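Local coordinates for CRISPR-associated endonuclease Cas3-HD (PDB 3S4L), which cleaves single-stranded DNA in a magnesium-dependent reaction, and single-stranded RNA, as the HD-domain nuclease of CRISPR interference, at residues 91-100 with 113-124. Numbering follows the deposited sequence.
Sequences HELVSAYYTY and AFIGALTVMLHH. With CA (calcium ion), chain C.
The His91 imidazole meets those of His123 and His124 rim to rim, neither partner lying over the face of the other: its plane makes 62° with that of His123 and 80° with that of His124. His124 NE2 lies at the edge of the His91 ring, while Glu92 OE1 sits 3.2 Å above one face, toward the rim. All three NE2 atoms converge on calcium, His91 NE2 at 2.3 Å, and Asp67 and two waters add to the shell; this is the catalytic magnesium site of the HD nuclease. His123 ND1 donates to Val120 O, on a lone pair in the carbonyl plane, but the bond is bent and tilted from the ring plane; together with the NE2-calcium bond it limits the ring's rotation. Bent at chi2, the Glu92 chain brings OE2 to a water that also bonds Met121 O and His124 N; Arg90 forms a salt bridge with the same carboxylate.

The helices run nearly antiparallel: the axes of the two segments approach to 7.8 Å at 164°. The Ala96 CA to Ala117 CA separation, 4.5 Å, is consistent with small residues permitting this. Val120 CG1 presses on Ser95 CB (3.4 Å), and the Tyr100 ring turns its edge to Ala117 CB and Phe114 N. The pair lies near the centre of the mainly helical fold, Val120 meeting helix 52-65, Met121 helix 181-197 and Thr119 helix 204-215.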
ATOM      1  N   HIS A  91      -3.341  -3.927   8.461  1.00 29.07           N
ATOM      2  CA  HIS A  91      -2.451  -2.827   8.109  1.00 26.71           C
ATOM      3  C   HIS A  91      -2.609  -2.355   6.661  1.00 27.53           C
ATOM      4  O   HIS A  91      -2.459  -1.161   6.371  1.00 33.38           O
ATOM      5  CB  HIS A  91      -1.002  -3.237   8.344  1.00 25.51           C
ATOM      6  CG  HIS A  91      -0.547  -4.355   7.457  1.00 24.90           C
ATOM      7  ND1 HIS A  91      -0.871  -5.670   7.680  1.00 29.94           N
ATOM      8  CD2 HIS A  91       0.225  -4.338   6.344  1.00 29.29           C
ATOM      9  CE1 HIS A  91      -0.332  -6.426   6.737  1.00 22.54           C
ATOM     10  NE2 HIS A  91       0.331  -5.640   5.921  1.00 28.08           N
ATOM     11  N   GLU A  92      -2.922  -3.277   5.754  1.00 27.02           N
ATOM     12  CA  GLU A  92      -2.945  -2.929   4.329  1.00 29.83           C
ATOM     13  C   GLU A  92      -4.010  -1.898   3.960  1.00 34.54           C
ATOM     14  O   GLU A  92      -3.861  -1.175   2.969  1.00 32.22           O
ATOM     15  CB  GLU A  92      -3.060  -4.171   3.426  1.00 27.98           C
ATOM     16  CG  GLU A  92      -4.301  -5.009   3.629  1.00 40.10           C
ATOM     17  CD  GLU A  92      -4.056  -6.183   4.581  1.00 46.13           C
ATOM     18  OE1 GLU A  92      -3.482  -5.969   5.672  1.00 41.47           O
ATOM     19  OE2 GLU A  92      -4.431  -7.322   4.230  1.00 54.70           O
ATOM     20  N   LEU A  93      -5.087  -1.833   4.743  1.00 32.31           N
ATOM     21  CA  LEU A  93      -6.153  -0.851   4.479  1.00 29.16           C
ATOM     22  C   LEU A  93      -5.632   0.550   4.769  1.00 25.68           C
ATOM     23  O   LEU A  93      -5.922   1.502   4.047  1.00 22.91           O
ATOM     24  CB  LEU A  93      -7.401  -1.137   5.318  1.00 29.88           C
ATOM     25  CG  LEU A  93      -8.437  -2.149   4.809  1.00 36.36           C
ATOM     26  CD1 LEU A  93      -7.842  -3.487   4.451  1.00 37.16           C
ATOM     27  CD2 LEU A  93      -9.539  -2.319   5.863  1.00 41.29           C
ATOM     28  N   VAL A  94      -4.851   0.661   5.840  1.00 26.41           N
ATOM     29  CA  VAL A  94      -4.199   1.913   6.187  1.00 29.18           C
ATOM     30  C   VAL A  94      -3.089   2.251   5.198  1.00 29.88           C
ATOM     31  O   VAL A  94      -2.904   3.418   4.867  1.00 29.43           O
ATOM     32  CB  VAL A  94      -3.606   1.867   7.597  1.00 31.50           C
ATOM     33  CG1 VAL A  94      -2.725   3.098   7.841  1.00 25.69           C
ATOM     34  CG2 VAL A  94      -4.728   1.747   8.614  1.00 29.01           C
ATOM     35  N   SER A  95      -2.361   1.238   4.728  1.00 26.46           N
ATOM     36  CA  SER A  95      -1.388   1.439   3.639  1.00 27.70           C
ATOM     37  C   SER A  95      -2.058   1.993   2.366  1.00 27.09           C
ATOM     38  O   SER A  95      -1.567   2.956   1.759  1.00 30.43           O
ATOM     39  CB  SER A  95      -0.652   0.134   3.290  1.00 20.38           C
ATOM     40  OG  SER A  95       0.104  -0.396   4.371  1.00 21.43           O
ATOM     41  N   ALA A  96      -3.173   1.374   1.972  1.00 25.25           N
ATOM     42  CA  ALA A  96      -3.901   1.779   0.768  1.00 29.16           C
ATOM     43  C   ALA A  96      -4.273   3.254   0.805  1.00 27.41           C
ATOM     44  O   ALA A  96      -4.203   3.953  -0.215  1.00 26.60           O
ATOM     45  CB  ALA A  96      -5.153   0.917   0.566  1.00 25.38           C
ATOM     46  N   TYR A  97      -4.675   3.721   1.981  1.00 28.74           N
ATOM     47  CA  TYR A  97      -5.057   5.122   2.169  1.00 28.78           C
ATOM     48  C   TYR A  97      -3.895   6.050   1.887  1.00 28.22           C
ATOM     49  O   TYR A  97      -4.026   6.957   1.078  1.00 34.94           O
ATOM     50  CB  TYR A  97      -5.596   5.361   3.581  1.00 26.28           C
ATOM     51  CG  TYR A  97      -5.849   6.828   3.931  1.00 26.77           C
ATOM     52  CD1 TYR A  97      -7.084   7.423   3.681  1.00 27.64           C
ATOM     53  CD2 TYR A  97      -4.873   7.596   4.561  1.00 29.47           C
ATOM     54  CE1 TYR A  97      -7.340   8.762   4.033  1.00 31.26           C
ATOM     55  CE2 TYR A  97      -5.109   8.933   4.901  1.00 32.11           C
ATOM     56  CZ  TYR A  97      -6.345   9.508   4.633  1.00 36.80           C
ATOM     57  OH  TYR A  97      -6.577  10.824   4.972  1.00 40.71           O
ATOM     58  N   TYR A  98      -2.749   5.826   2.530  1.00 31.43           N
ATOM     59  CA  TYR A  98      -1.608   6.712   2.293  1.00 31.28           C
ATOM     60  C   TYR A  98      -1.039   6.561   0.875  1.00 30.53           C
ATOM     61  O   TYR A  98      -0.560   7.529   0.267  1.00 26.77           O
ATOM     62  CB  TYR A  98      -0.514   6.508   3.336  1.00 31.09           C
ATOM     63  CG  TYR A  98      -0.884   7.090   4.660  1.00 28.57           C
ATOM     64  CD1 TYR A  98      -0.876   8.468   4.855  1.00 25.96           C
ATOM     65  CD2 TYR A  98      -1.265   6.266   5.718  1.00 25.64           C
ATOM     66  CE1 TYR A  98      -1.245   9.017   6.079  1.00 28.66           C
ATOM     67  CE2 TYR A  98      -1.614   6.802   6.954  1.00 25.74           C
ATOM     68  CZ  TYR A  98      -1.607   8.170   7.119  1.00 27.08           C
ATOM     69  OH  TYR A  98      -1.951   8.685   8.328  1.00 33.05           O
ATOM     70  N   THR A  99      -1.093   5.343   0.355  1.00 25.19           N
ATOM     71  CA  THR A  99      -0.565   5.081  -0.975  1.00 27.01           C
ATOM     72  C   THR A  99      -1.346   5.898  -1.975  1.00 31.48           C
ATOM     73  O   THR A  99      -0.778   6.534  -2.862  1.00 30.63           O
ATOM     74  CB  THR A  99      -0.646   3.590  -1.334  1.00 25.15           C
ATOM     75  OG1 THR A  99       0.228   2.852  -0.470  1.00 28.74           O
ATOM     76  CG2 THR A  99      -0.242   3.364  -2.788  1.00 22.29           C
ATOM     77  N   TYR A 100      -2.662   5.889  -1.825  1.00 27.86           N
ATOM     78  CA  TYR A 100      -3.498   6.595  -2.766  1.00 23.61           C
ATOM     79  C   TYR A 100      -3.147   8.084  -2.808  1.00 26.65           C
ATOM     80  O   TYR A 100      -2.942   8.650  -3.886  1.00 29.79           O
ATOM     81  CB  TYR A 100      -4.974   6.422  -2.422  1.00 22.39           C
ATOM     82  CG  TYR A 100      -5.833   7.248  -3.339  1.00 23.05           C
ATOM     83  CD1 TYR A 100      -6.229   8.533  -2.988  1.00 22.81           C
ATOM     84  CD2 TYR A 100      -6.219   6.755  -4.575  1.00 27.59           C
ATOM     85  CE1 TYR A 100      -7.022   9.308  -3.854  1.00 28.75           C
ATOM     86  CE2 TYR A 100      -6.998   7.511  -5.443  1.00 34.53           C
ATOM     87  CZ  TYR A 100      -7.398   8.784  -5.076  1.00 35.28           C
ATOM     88  OH  TYR A 100      -8.175   9.523  -5.938  1.00 40.35           O
ATOM     89  N   ALA A 113      -3.488   6.202  -9.169  1.00 33.27           N
ATOM     90  CA  ALA A 113      -3.489   6.201  -7.702  1.00 31.52           C
ATOM     91  C   ALA A 113      -4.487   5.174  -7.147  1.00 32.96           C
ATOM     92  O   ALA A 113      -4.200   4.437  -6.191  1.00 32.24           O
ATOM     93  CB  ALA A 113      -3.815   7.590  -7.193  1.00 27.31           C
ATOM     94  N   PHE A 114      -5.668   5.117  -7.752  1.00 33.78           N
ATOM     95  CA  PHE A 114      -6.636   4.113  -7.347  1.00 35.39           C
ATOM     96  C   PHE A 114      -6.058   2.717  -7.535  1.00 32.95           C
ATOM     97  O   PHE A 114      -6.088   1.893  -6.620  1.00 30.55           O
ATOM     98  CB  PHE A 114      -7.949   4.242  -8.127  1.00 40.72           C
ATOM     99  CG  PHE A 114      -8.929   3.122  -7.852  1.00 41.63           C
ATOM    100  CD1 PHE A 114      -9.029   2.035  -8.715  1.00 43.70           C
ATOM    101  CD2 PHE A 114      -9.741   3.150  -6.728  1.00 42.23           C
ATOM    102  CE1 PHE A 114      -9.940   0.996  -8.462  1.00 43.52           C
ATOM    103  CE2 PHE A 114     -10.643   2.116  -6.466  1.00 43.64           C
ATOM    104  CZ  PHE A 114     -10.739   1.042  -7.334  1.00 41.64           C
ATOM    105  N   ILE A 115      -5.531   2.438  -8.724  1.00 30.44           N
ATOM    106  CA  ILE A 115      -5.069   1.086  -8.998  1.00 34.98           C
ATOM    107  C   ILE A 115      -3.876   0.710  -8.119  1.00 32.94           C
ATOM    108  O   ILE A 115      -3.714  -0.445  -7.732  1.00 28.15           O
ATOM    109  CB  ILE A 115      -4.669   0.890 -10.447  1.00 40.45           C
ATOM    110  CG1 ILE A 115      -4.260  -0.544 -10.647  1.00 41.32           C
ATOM    111  CG2 ILE A 115      -3.437   1.688 -10.768  1.00 46.59           C
ATOM    112  CD1 ILE A 115      -3.402  -0.722 -11.837  1.00 51.93           C
ATOM    113  N   GLY A 116      -3.025   1.685  -7.819  1.00 29.18           N
ATOM    114  CA  GLY A 116      -1.896   1.434  -6.937  1.00 23.16           C
ATOM    115  C   GLY A 116      -2.395   1.149  -5.534  1.00 29.89           C
ATOM    116  O   GLY A 116      -1.957   0.191  -4.909  1.00 26.73           O
ATOM    117  N   ALA A 117      -3.328   1.967  -5.050  1.00 26.30           N
ATOM    118  CA  ALA A 117      -3.846   1.809  -3.696  1.00 27.04           C
ATOM    119  C   ALA A 117      -4.569   0.472  -3.516  1.00 27.60           C
ATOM    120  O   ALA A 117      -4.455  -0.175  -2.469  1.00 28.79           O
ATOM    121  CB  ALA A 117      -4.777   2.974  -3.334  1.00 30.41           C
ATOM    122  N   LEU A 118      -5.317   0.073  -4.540  1.00 28.17           N
ATOM    123  CA  LEU A 118      -6.024  -1.203  -4.546  1.00 29.79           C
ATOM    124  C   LEU A 118      -5.048  -2.378  -4.508  1.00 33.33           C
ATOM    125  O   LEU A 118      -5.294  -3.377  -3.846  1.00 33.35           O
ATOM    126  CB  LEU A 118      -6.900  -1.308  -5.799  1.00 35.17           C
ATOM    127  CG  LEU A 118      -7.796  -2.543  -5.924  1.00 37.34           C
ATOM    128  CD1 LEU A 118      -8.681  -2.685  -4.684  1.00 33.09           C
ATOM    129  CD2 LEU A 118      -8.638  -2.441  -7.185  1.00 40.12           C
ATOM    130  N   THR A 119      -3.936  -2.251  -5.222  1.00 30.42           N
ATOM    131  CA  THR A 119      -2.925  -3.294  -5.219  1.00 30.59           C
ATOM    132  C   THR A 119      -2.396  -3.446  -3.800  1.00 34.30           C
ATOM    133  O   THR A 119      -2.233  -4.564  -3.288  1.00 30.14           O
ATOM    134  CB  THR A 119      -1.768  -2.925  -6.160  1.00 29.27           C
ATOM    135  OG1 THR A 119      -2.269  -2.816  -7.496  1.00 38.82           O
ATOM    136  CG2 THR A 119      -0.682  -3.983  -6.110  1.00 28.28           C
ATOM    137  N   VAL A 120      -2.127  -2.300  -3.176  1.00 27.58           N
ATOM    138  CA  VAL A 120      -1.645  -2.254  -1.812  1.00 24.68           C
ATOM    139  C   VAL A 120      -2.689  -2.801  -0.813  1.00 30.99           C
ATOM    140  O   VAL A 120      -2.341  -3.482   0.157  1.00 31.09           O
ATOM    141  CB  VAL A 120      -1.254  -0.824  -1.434  1.00 26.50           C
ATOM    142  CG1 VAL A 120      -1.262  -0.666   0.086  1.00 27.30           C
ATOM    143  CG2 VAL A 120       0.123  -0.473  -2.026  1.00 24.33           C
ATOM    144  N   MET A 121      -3.962  -2.500  -1.060  1.00 26.34           N
ATOM    145  CA  MET A 121      -5.047  -2.949  -0.198  1.00 24.47           C
ATOM    146  C   MET A 121      -5.196  -4.463  -0.318  1.00 32.12           C
ATOM    147  O   MET A 121      -5.740  -5.131   0.554  1.00 42.57           O
ATOM    148  CB  MET A 121      -6.353  -2.260  -0.604  1.00 31.90           C
ATOM    149  CG  MET A 121      -7.443  -2.250   0.484  1.00 38.36           C
ATOM    150  SD  MET A 121      -9.066  -1.796  -0.165  1.00 43.44           S
ATOM    151  CE  MET A 121      -8.964  -0.017  -0.144  1.00 94.95           C
ATOM    152  N   LEU A 122      -4.688  -5.010  -1.408  1.00 33.50           N
ATOM    153  CA  LEU A 122      -4.859  -6.423  -1.680  1.00 34.74           C
ATOM    154  C   LEU A 122      -3.512  -7.143  -1.694  1.00 34.98           C
ATOM    155  O   LEU A 122      -3.421  -8.247  -2.203  1.00 37.63           O
ATOM    156  CB  LEU A 122      -5.562  -6.607  -3.039  1.00 36.52           C
ATOM    157  CG  LEU A 122      -7.097  -6.570  -3.126  1.00 46.03           C
ATOM    158  CD1 LEU A 122      -7.726  -5.501  -2.247  1.00 52.04           C
ATOM    159  CD2 LEU A 122      -7.574  -6.411  -4.575  1.00 45.84           C
ATOM    160  N   HIS A 123      -2.463  -6.542  -1.132  1.00 31.61           N
ATOM    161  CA  HIS A 123      -1.139  -7.157  -1.269  1.00 35.33           C
ATOM    162  C   HIS A 123      -0.978  -8.414  -0.429  1.00 44.15           C
ATOM    163  O   HIS A 123       0.064  -9.071  -0.490  1.00 46.43           O
ATOM    164  CB  HIS A 123       0.019  -6.169  -1.041  1.00 28.91           C
ATOM    165  CG  HIS A 123       0.240  -5.799   0.395  1.00 36.13           C
ATOM    166  ND1 HIS A 123      -0.272  -4.643   0.950  1.00 30.57           N
ATOM    167  CD2 HIS A 123       0.933  -6.417   1.382  1.00 35.26           C
ATOM    168  CE1 HIS A 123       0.101  -4.558   2.215  1.00 26.87           C
ATOM    169  NE2 HIS A 123       0.818  -5.631   2.508  1.00 34.67           N
ATOM    170  N   HIS A 124      -1.998  -8.766   0.346  1.00 48.02           N
ATOM    171  CA  HIS A 124      -1.905 -10.038   1.056  1.00 52.79           C
ATOM    172  C   HIS A 124      -2.600 -11.238   0.427  1.00 56.87           C
ATOM    173  O   HIS A 124      -2.132 -12.363   0.600  1.00 56.97           O
ATOM    174  CB  HIS A 124      -2.159  -9.902   2.557  1.00 44.54           C
ATOM    175  CG  HIS A 124      -0.923  -9.531   3.294  1.00 34.39           C
ATOM    176  ND1 HIS A 124       0.060 -10.449   3.583  1.00 39.33           N
ATOM    177  CD2 HIS A 124      -0.443  -8.327   3.682  1.00 32.27           C
ATOM    178  CE1 HIS A 124       1.074  -9.836   4.168  1.00 38.19           C
ATOM    179  NE2 HIS A 124       0.786  -8.552   4.252  1.00 38.69           N
TER
HETATM  180 CA    CA C 501       1.872  -6.509   4.440  1.00 24.32          CA
HETATM  181  O   HOH W   1      -4.518  -7.623   1.519  1.00 28.47           O
HETATM  182  O   HOH W   2       3.653  -7.813   6.200  1.00 70.93           O
HETATM  183  O   HOH W   3       3.850  -7.019   3.342  1.00 36.40           O